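Local coordinates for protein LbaCas13a H328A (C2c2) (Lachnospiraceae bacterium NK4A179, PDB 5WLH) that binds precursor CRISPR RNA and, as a Cas13a enzyme, probably uses the matured guide to recognise and cleave target RNA, at residues Leu1053-Asp1058 against Leu1367-Lys1372; Tyr1359-Ile1364 against Val1373-Met1378. All coordinates share one frame; numbering follows the deposited sequence.

Interaction 1. Residues Leu1053-Asp1058 against Leu1367-Lys1372; sequences LEKITD and LFYPEK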
ATOM      1  N   LEU A1053     -14.385  21.814   0.519  1.00 26.77           N
ATOM      2  CA  LEU A1053     -13.305  22.796   0.514  1.00 30.08           C
ATOM      3  C   LEU A1053     -13.691  24.048   1.297  1.00 32.03           C
ATOM      4  O   LEU A1053     -12.878  24.581   2.057  1.00 30.28           O
ATOM      5  CB  LEU A1053     -12.923  23.156  -0.917  1.00 32.08           C
ATOM      6  CG  LEU A1053     -12.160  22.040  -1.640  1.00 30.22           C
ATOM      7  CD1 LEU A1053     -12.151  22.311  -3.125  1.00 31.43           C
ATOM      8  CD2 LEU A1053     -10.734  21.936  -1.104  1.00 28.81           C
ATOM      9  N   GLU A1054     -14.936  24.516   1.138  1.00 30.06           N
ATOM     10  CA  GLU A1054     -15.403  25.663   1.922  1.00 30.28           C
ATOM     11  C   GLU A1054     -15.400  25.367   3.416  1.00 33.18           C
ATOM     12  O   GLU A1054     -15.183  26.274   4.230  1.00 35.30           O
ATOM     13  CB  GLU A1054     -16.812  26.073   1.494  1.00 31.39           C
ATOM     14  CG  GLU A1054     -16.928  26.547   0.063  1.00 37.26           C
ATOM     15  CD  GLU A1054     -18.372  26.603  -0.400  1.00 42.22           C
ATOM     16  OE1 GLU A1054     -19.202  25.849   0.138  1.00 42.27           O
ATOM     17  OE2 GLU A1054     -18.684  27.406  -1.297  1.00 48.82           O
ATOM     18  N   LYS A1055     -15.650  24.117   3.801  1.00 30.19           N
ATOM     19  CA  LYS A1055     -15.723  23.780   5.216  1.00 30.20           C
ATOM     20  C   LYS A1055     -14.356  23.620   5.864  1.00 34.45           C
ATOM     21  O   LYS A1055     -14.252  23.722   7.089  1.00 36.71           O
ATOM     22  CB  LYS A1055     -16.541  22.499   5.411  1.00 34.01           C
ATOM     23  CG  LYS A1055     -18.056  22.721   5.343  1.00 35.91           C
ATOM     24  CD  LYS A1055     -18.816  21.430   5.091  1.00 39.60           C
ATOM     25  CE  LYS A1055     -20.254  21.706   4.682  1.00 41.09           C
ATOM     26  NZ  LYS A1055     -20.987  22.476   5.734  1.00 37.33           N
ATOM     27  N   ILE A1056     -13.301  23.371   5.096  1.00 33.01           N
ATOM     28  CA  ILE A1056     -12.012  23.067   5.705  1.00 32.14           C
ATOM     29  C   ILE A1056     -10.990  24.167   5.504  1.00 28.74           C
ATOM     30  O   ILE A1056      -9.884  24.069   6.062  1.00 29.69           O
ATOM     31  CB  ILE A1056     -11.455  21.715   5.205  1.00 32.31           C
ATOM     32  CG1 ILE A1056     -11.203  21.771   3.703  1.00 35.74           C
ATOM     33  CG2 ILE A1056     -12.411  20.573   5.591  1.00 27.67           C
ATOM     34  CD1 ILE A1056      -9.841  21.242   3.296  1.00 37.49           C
ATOM     35  N   THR A1057     -11.306  25.203   4.733  1.00 32.81           N
ATOM     36  CA  THR A1057     -10.383  26.302   4.506  1.00 36.43           C
ATOM     37  C   THR A1057     -11.080  27.621   4.797  1.00 39.19           C
ATOM     38  O   THR A1057     -12.305  27.694   4.936  1.00 33.96           O
ATOM     39  CB  THR A1057      -9.856  26.319   3.069  1.00 38.88           C
ATOM     40  OG1 THR A1057     -10.965  26.337   2.163  1.00 41.02           O
ATOM     41  CG2 THR A1057      -9.014  25.098   2.805  1.00 37.48           C
ATOM     42  N   ASP A1058     -10.271  28.669   4.899  1.00 41.13           N
ATOM     43  CA  ASP A1058     -10.759  30.038   4.953  1.00 41.92           C
ATOM     44  C   ASP A1058     -10.541  30.697   3.600  1.00 39.95           C
ATOM     45  O   ASP A1058      -9.516  30.475   2.949  1.00 36.02           O
ATOM     46  CB  ASP A1058     -10.037  30.842   6.036  1.00 46.99           C
ATOM     47  CG  ASP A1058     -10.187  30.231   7.413  1.00 51.89           C
ATOM     48  OD1 ASP A1058     -11.289  29.737   7.731  1.00 53.75           O
ATOM     49  OD2 ASP A1058      -9.197  30.247   8.177  1.00 55.20           O
ATOM     50  N   LEU A1367      -9.349  16.384   8.675  1.00 21.16           N
ATOM     51  CA  LEU A1367      -9.445  15.108   9.378  1.00 23.15           C
ATOM     52  C   LEU A1367     -10.651  15.051  10.295  1.00 25.86           C
ATOM     53  O   LEU A1367     -11.260  13.984  10.462  1.00 21.71           O
ATOM     54  CB  LEU A1367      -8.180  14.861  10.187  1.00 20.28           C
ATOM     55  CG  LEU A1367      -6.945  14.585   9.328  1.00 23.93           C
ATOM     56  CD1 LEU A1367      -5.710  14.671  10.210  1.00 26.25           C
ATOM     57  CD2 LEU A1367      -7.081  13.203   8.710  1.00 23.18           C
ATOM     58  N   PHE A1368     -11.005  16.179  10.907  1.00 22.79           N
ATOM     59  CA  PHE A1368     -11.949  16.177  12.021  1.00 24.61           C
ATOM     60  C   PHE A1368     -13.346  16.621  11.649  1.00 26.75           C
ATOM     61  O   PHE A1368     -14.294  16.237  12.336  1.00 29.26           O
ATOM     62  CB  PHE A1368     -11.462  17.091  13.152  1.00 25.87           C
ATOM     63  CG  PHE A1368     -10.492  16.433  14.086  1.00 26.11           C
ATOM     64  CD1 PHE A1368     -10.949  15.692  15.173  1.00 27.35           C
ATOM     65  CD2 PHE A1368      -9.132  16.535  13.872  1.00 23.56           C
ATOM     66  CE1 PHE A1368     -10.057  15.083  16.037  1.00 27.19           C
ATOM     67  CE2 PHE A1368      -8.232  15.925  14.737  1.00 20.83           C
ATOM     68  CZ  PHE A1368      -8.685  15.204  15.812  1.00 24.47           C
ATOM     69  N   TYR A1369     -13.500  17.454  10.624  1.00 25.40           N
ATOM     70  CA  TYR A1369     -14.817  17.992  10.297  1.00 26.76           C
ATOM     71  C   TYR A1369     -15.849  16.863  10.183  1.00 31.48           C
ATOM     72  O   TYR A1369     -15.603  15.878   9.472  1.00 25.17           O
ATOM     73  CB  TYR A1369     -14.764  18.786   8.990  1.00 28.94           C
ATOM     74  CG  TYR A1369     -16.019  19.600   8.804  1.00 27.33           C
ATOM     75  CD1 TYR A1369     -17.162  19.027   8.269  1.00 25.65           C
ATOM     76  CD2 TYR A1369     -16.080  20.916   9.237  1.00 32.21           C
ATOM     77  CE1 TYR A1369     -18.326  19.754   8.142  1.00 26.58           C
ATOM     78  CE2 TYR A1369     -17.242  21.655   9.107  1.00 35.47           C
ATOM     79  CZ  TYR A1369     -18.359  21.068   8.564  1.00 32.98           C
ATOM     80  OH  TYR A1369     -19.523  21.796   8.425  1.00 34.46           O
ATOM     81  N   PRO A1370     -17.043  16.996  10.800  1.00 31.49           N
ATOM     82  CA  PRO A1370     -17.666  18.157  11.457  1.00 31.23           C
ATOM     83  C   PRO A1370     -17.219  18.445  12.890  1.00 33.89           C
ATOM     84  O   PRO A1370     -17.658  19.455  13.452  1.00 34.52           O
ATOM     85  CB  PRO A1370     -19.157  17.788  11.445  1.00 27.69           C
ATOM     86  CG  PRO A1370     -19.172  16.350  11.580  1.00 26.93           C
ATOM     87  CD  PRO A1370     -17.956  15.840  10.805  1.00 28.36           C
ATOM     88  N   GLU A1371     -16.388  17.591  13.474  1.00 30.60           N
ATOM     89  CA  GLU A1371     -15.882  17.860  14.812  1.00 34.22           C
ATOM     90  C   GLU A1371     -14.922  19.041  14.765  1.00 37.74           C
ATOM     91  O   GLU A1371     -14.210  19.252  13.777  1.00 32.01           O
ATOM     92  CB  GLU A1371     -15.199  16.615  15.388  1.00 38.34           C
ATOM     93  CG  GLU A1371     -14.530  16.787  16.760  1.00 44.45           C
ATOM     94  CD  GLU A1371     -13.888  15.493  17.296  1.00 50.41           C
ATOM     95  OE1 GLU A1371     -13.408  15.495  18.453  1.00 52.95           O
ATOM     96  OE2 GLU A1371     -13.849  14.477  16.564  1.00 48.81           O
ATOM     97  N   LYS A1372     -14.945  19.847  15.816  1.00 40.86           N
ATOM     98  CA  LYS A1372     -14.033  20.969  15.951  1.00 44.68           C
ATOM     99  C   LYS A1372     -13.113  20.739  17.132  1.00 40.33           C
ATOM    100  O   LYS A1372     -13.526  20.187  18.154  1.00 42.69           O
ATOM    101  CB  LYS A1372     -14.791  22.290  16.114  1.00 52.13           C
ATOM    102  CG  LYS A1372     -15.479  22.628  14.825  1.00 57.77           C
ATOM    103  CD  LYS A1372     -14.438  23.264  13.893  1.00 62.72           C
ATOM    104  CE  LYS A1372     -14.878  23.277  12.442  1.00 62.44           C
ATOM    105  NZ  LYS A1372     -13.714  23.289  11.478  1.00 63.63           N
TER

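Interaction 2. Residues Tyr1359-Ile1364 against Val1373-Met1378; sequences YLQSII and VNMDEM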
ATOM      1  N   TYR A1359      -1.642  25.984   7.111  1.00 27.93           N
ATOM      2  CA  TYR A1359      -1.801  24.733   6.375  1.00 29.03           C
ATOM      3  C   TYR A1359      -2.208  23.607   7.316  1.00 27.77           C
ATOM      4  O   TYR A1359      -3.161  22.863   7.047  1.00 27.54           O
ATOM      5  CB  TYR A1359      -0.494  24.403   5.664  1.00 27.07           C
ATOM      6  CG  TYR A1359      -0.529  23.171   4.780  1.00 25.20           C
ATOM      7  CD1 TYR A1359      -0.390  21.898   5.318  1.00 27.79           C
ATOM      8  CD2 TYR A1359      -0.671  23.289   3.408  1.00 29.99           C
ATOM      9  CE1 TYR A1359      -0.415  20.763   4.495  1.00 28.83           C
ATOM     10  CE2 TYR A1359      -0.687  22.178   2.587  1.00 32.48           C
ATOM     11  CZ  TYR A1359      -0.569  20.924   3.131  1.00 34.17           C
ATOM     12  OH  TYR A1359      -0.593  19.825   2.296  1.00 35.49           O
ATOM     13  N   LEU A1360      -1.489  23.472   8.434  1.00 25.66           N
ATOM     14  CA  LEU A1360      -1.778  22.405   9.386  1.00 28.63           C
ATOM     15  C   LEU A1360      -3.190  22.517   9.940  1.00 29.69           C
ATOM     16  O   LEU A1360      -3.828  21.493  10.230  1.00 23.58           O
ATOM     17  CB  LEU A1360      -0.752  22.422  10.513  1.00 25.38           C
ATOM     18  CG  LEU A1360       0.692  22.172  10.107  1.00 26.18           C
ATOM     19  CD1 LEU A1360       1.622  22.309  11.294  1.00 23.80           C
ATOM     20  CD2 LEU A1360       0.849  20.782   9.456  1.00 25.82           C
ATOM     21  N   GLN A1361      -3.693  23.742  10.096  1.00 26.47           N
ATOM     22  CA  GLN A1361      -5.074  23.908  10.536  1.00 27.46           C
ATOM     23  C   GLN A1361      -6.049  23.290   9.546  1.00 23.92           C
ATOM     24  O   GLN A1361      -7.030  22.655   9.946  1.00 29.73           O
ATOM     25  CB  GLN A1361      -5.399  25.392  10.723  1.00 31.26           C
ATOM     26  CG  GLN A1361      -5.045  25.936  12.094  1.00 34.13           C
ATOM     27  CD  GLN A1361      -5.093  27.453  12.134  1.00 38.44           C
ATOM     28  OE1 GLN A1361      -4.609  28.073  13.075  1.00 41.70           O
ATOM     29  NE2 GLN A1361      -5.665  28.054  11.104  1.00 37.92           N
ATOM     30  N   SER A1362      -5.822  23.494   8.247  1.00 25.48           N
ATOM     31  CA  SER A1362      -6.749  22.930   7.271  1.00 25.18           C
ATOM     32  C   SER A1362      -6.657  21.411   7.233  1.00 26.09           C
ATOM     33  O   SER A1362      -7.661  20.736   6.971  1.00 27.33           O
ATOM     34  CB  SER A1362      -6.486  23.523   5.892  1.00 28.97           C
ATOM     35  OG  SER A1362      -7.099  24.800   5.786  1.00 35.12           O
ATOM     36  N   ILE A1363      -5.467  20.861   7.477  1.00 26.44           N
ATOM     37  CA  ILE A1363      -5.328  19.411   7.587  1.00 28.28           C
ATOM     38  C   ILE A1363      -6.120  18.891   8.776  1.00 27.38           C
ATOM     39  O   ILE A1363      -6.816  17.882   8.678  1.00 23.88           O
ATOM     40  CB  ILE A1363      -3.845  19.023   7.690  1.00 27.82           C
ATOM     41  CG1 ILE A1363      -3.079  19.454   6.425  1.00 25.76           C
ATOM     42  CG2 ILE A1363      -3.707  17.534   7.950  1.00 28.42           C
ATOM     43  CD1 ILE A1363      -3.675  18.887   5.116  1.00 26.59           C
ATOM     44  N   ILE A1364      -6.031  19.571   9.926  1.00 24.25           N
ATOM     45  CA  ILE A1364      -6.824  19.146  11.076  1.00 22.41           C
ATOM     46  C   ILE A1364      -8.315  19.250  10.775  1.00 20.32           C
ATOM     47  O   ILE A1364      -9.094  18.353  11.114  1.00 22.19           O
ATOM     48  CB  ILE A1364      -6.425  19.960  12.323  1.00 24.53           C
ATOM     49  CG1 ILE A1364      -5.073  19.474  12.840  1.00 22.15           C
ATOM     50  CG2 ILE A1364      -7.495  19.852  13.394  1.00 26.76           C
ATOM     51  CD1 ILE A1364      -4.387  20.489  13.810  1.00 23.17           C
ATOM     52  N   VAL A1373     -11.853  21.130  16.971  1.00 36.87           N
ATOM     53  CA  VAL A1373     -10.861  20.876  18.001  1.00 31.83           C
ATOM     54  C   VAL A1373     -10.070  22.153  18.231  1.00 33.92           C
ATOM     55  O   VAL A1373     -10.041  23.061  17.397  1.00 34.14           O
ATOM     56  CB  VAL A1373      -9.903  19.707  17.658  1.00 37.25           C
ATOM     57  CG1 VAL A1373     -10.678  18.519  17.136  1.00 38.37           C
ATOM     58  CG2 VAL A1373      -8.850  20.146  16.651  1.00 40.50           C
ATOM     59  N   ASN A1374      -9.429  22.209  19.393  1.00 36.07           N
ATOM     60  CA  ASN A1374      -8.583  23.344  19.747  1.00 32.83           C
ATOM     61  C   ASN A1374      -7.283  23.204  18.967  1.00 29.03           C
ATOM     62  O   ASN A1374      -6.360  22.505  19.389  1.00 28.85           O
ATOM     63  CB  ASN A1374      -8.343  23.381  21.253  1.00 32.14           C
ATOM     64  CG  ASN A1374      -7.564  24.609  21.695  1.00 39.91           C
ATOM     65  OD1 ASN A1374      -6.755  25.154  20.945  1.00 39.85           O
ATOM     66  ND2 ASN A1374      -7.807  25.049  22.926  1.00 39.63           N
ATOM     67  N   MET A1375      -7.195  23.889  17.831  1.00 30.55           N
ATOM     68  CA  MET A1375      -6.044  23.690  16.961  1.00 33.25           C
ATOM     69  C   MET A1375      -4.800  24.381  17.483  1.00 31.70           C
ATOM     70  O   MET A1375      -3.688  23.910  17.220  1.00 33.58           O
ATOM     71  CB  MET A1375      -6.385  24.151  15.551  1.00 35.11           C
ATOM     72  CG  MET A1375      -7.529  23.333  15.007  1.00 36.32           C
ATOM     73  SD  MET A1375      -7.854  23.579  13.276  1.00 36.80           S
ATOM     74  CE  MET A1375      -8.572  25.216  13.261  1.00 43.31           C
ATOM     75  N   ASP A1376      -4.960  25.469  18.246  1.00 31.96           N
ATOM     76  CA  ASP A1376      -3.805  26.076  18.901  1.00 35.25           C
ATOM     77  C   ASP A1376      -3.106  25.084  19.820  1.00 31.27           C
ATOM     78  O   ASP A1376      -1.871  25.012  19.848  1.00 32.93           O
ATOM     79  CB  ASP A1376      -4.236  27.314  19.690  1.00 41.35           C
ATOM     80  CG  ASP A1376      -4.799  28.401  18.803  1.00 47.52           C
ATOM     81  OD1 ASP A1376      -4.363  28.503  17.630  1.00 47.57           O
ATOM     82  OD2 ASP A1376      -5.668  29.162  19.286  1.00 49.25           O
ATOM     83  N   GLU A1377      -3.871  24.316  20.595  1.00 29.20           N
ATOM     84  CA  GLU A1377      -3.235  23.337  21.463  1.00 29.30           C
ATOM     85  C   GLU A1377      -2.703  22.147  20.664  1.00 24.34           C
ATOM     86  O   GLU A1377      -1.641  21.604  20.984  1.00 28.55           O
ATOM     87  CB  GLU A1377      -4.216  22.873  22.539  1.00 41.93           C
ATOM     88  CG  GLU A1377      -3.854  23.380  23.938  1.00 59.39           C
ATOM     89  CD  GLU A1377      -4.895  23.034  24.987  1.00 67.99           C
ATOM     90  OE1 GLU A1377      -4.898  23.694  26.048  1.00 71.75           O
ATOM     91  OE2 GLU A1377      -5.709  22.111  24.759  1.00 68.59           O
ATOM     92  N   MET A1378      -3.421  21.741  19.616  1.00 27.67           N
ATOM     93  CA  MET A1378      -3.034  20.529  18.895  1.00 25.18           C
ATOM     94  C   MET A1378      -1.790  20.746  18.039  1.00 27.06           C
ATOM     95  O   MET A1378      -0.957  19.840  17.897  1.00 28.15           O
ATOM     96  CB  MET A1378      -4.200  20.053  18.031  1.00 25.76           C
ATOM     97  CG  MET A1378      -3.886  18.764  17.270  1.00 27.04           C
ATOM     98  SD  MET A1378      -5.383  18.070  16.537  1.00 26.61           S
ATOM     99  CE  MET A1378      -6.227  17.441  17.984  1.00 27.34           C
TER

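Interaction 1. Residues Leu1053-Asp1058 against Leu1367-Lys1372
K1055 lies across the ring of Y1369, and this one pair carries most of the contact. The apolar part is a CH-pi interaction. CB of K1055 stands 4.0 Å from the centroid of the Y1369 ring, over the face and displaced toward the rim. The aliphatic chain then runs on over the phenol end of the ring. CD of K1055 comes to 3.5 Å from CZ of Y1369. P1370, which follows a cis peptide bond, puts its CB over the opposite face, so the ring is held between lysine and proline.

The polar part is a single hydrogen bond. NZ of K1055 donates to OH of Y1369 at 3.1 Å. The lysine chain stays extended as far as CE and bends only at its last torsion (chi4 -59°), which turns NZ to the hydroxyl. K1372 adds little: its NZ stops 4.4 Å from O of K1055.

Within the helix end, O of L1053 accepts from N of I1056 and from OG1 of T1057 on opposite faces of its carbonyl plane. The T1057 hydroxyl bond is 2.6 Å long. K1055 also touches F1258.

The contact joins the C-terminal end of helix 1050-1056 to the turn just after helix 1357-1368, at the surface. One lysine holds the ring by its face and by its hydroxyl. With P1370 behind, this would limit how the ring can turn.

Interaction 2. Residues Tyr1359-Ile1364 against Val1373-Met1378
I1364 meets V1373, M1375 and M1378 with different atoms. Its CG2 touches CG2 of V1373 at 3.5 Å and SD of M1375 at 3.7 Å. Its CD1 reaches SD of M1378 at 3.8 Å. Both methionine chains run past the isoleucine in the opposite direction. With chi1 at -75°, CG2 of I1364 is anti to the backbone N and meets V1373 and M1375, while CG1 lies beside that N and carries CD1 to M1378. With an alanine here, the sulfurs of M1375 and M1378 would probably lose their shared apolar partner and a gap would open beside V1373.

M1375 also crosses Q1361 at about a right angle. CE of M1375 packs on CG of Q1361 at 3.8 Å, and SD of M1375 lies 3.6 Å from O of Q1361. The bend at the end of the M1375 chain (chi3 -72°) brings the methyl over the glutamine methylenes. No hydrogen bond crosses between the segments.

The next shell fixes the short helix 1375-1378. N1374 is its N-cap: OD1 of N1374 accepts from N of E1377 at 3.0 Å, with the donor well above the carbonyl plane. D1376 makes a salt bridge to K1357.

This helix folds back on helix 1357-1368. F1368 touches V1373 and M1378, and V1336 of strand 1336-1344 packs against I1364 and M1378. On another side, helix 1106-1145 meets Y1359, S1362 and I1363.

In the fold
Along the chain, helix 1050-1056 comes first. Between segments 1053-1058 and 1367-1372 lie 308 residues, which include helix 1106-1145 and the four-stranded antiparallel sheet. Interaction 1 closes this long loop. Interaction 2 closes a short one, from 1359-1364 across eight residues to 1373-1378. The two loops cross, because the segments alternate along the chain. Both use helix 1357-1368, and their centres lie 10 Å apart. They also touch directly: O of I1056 is in probable hydrogen-bonding contact with OG of S1362. Interaction 1 ties the turn after helix 1357-1368 to helix 1050-1056. Interaction 2 ties the last modelled helix, 1375-1378, back onto helix 1357-1368.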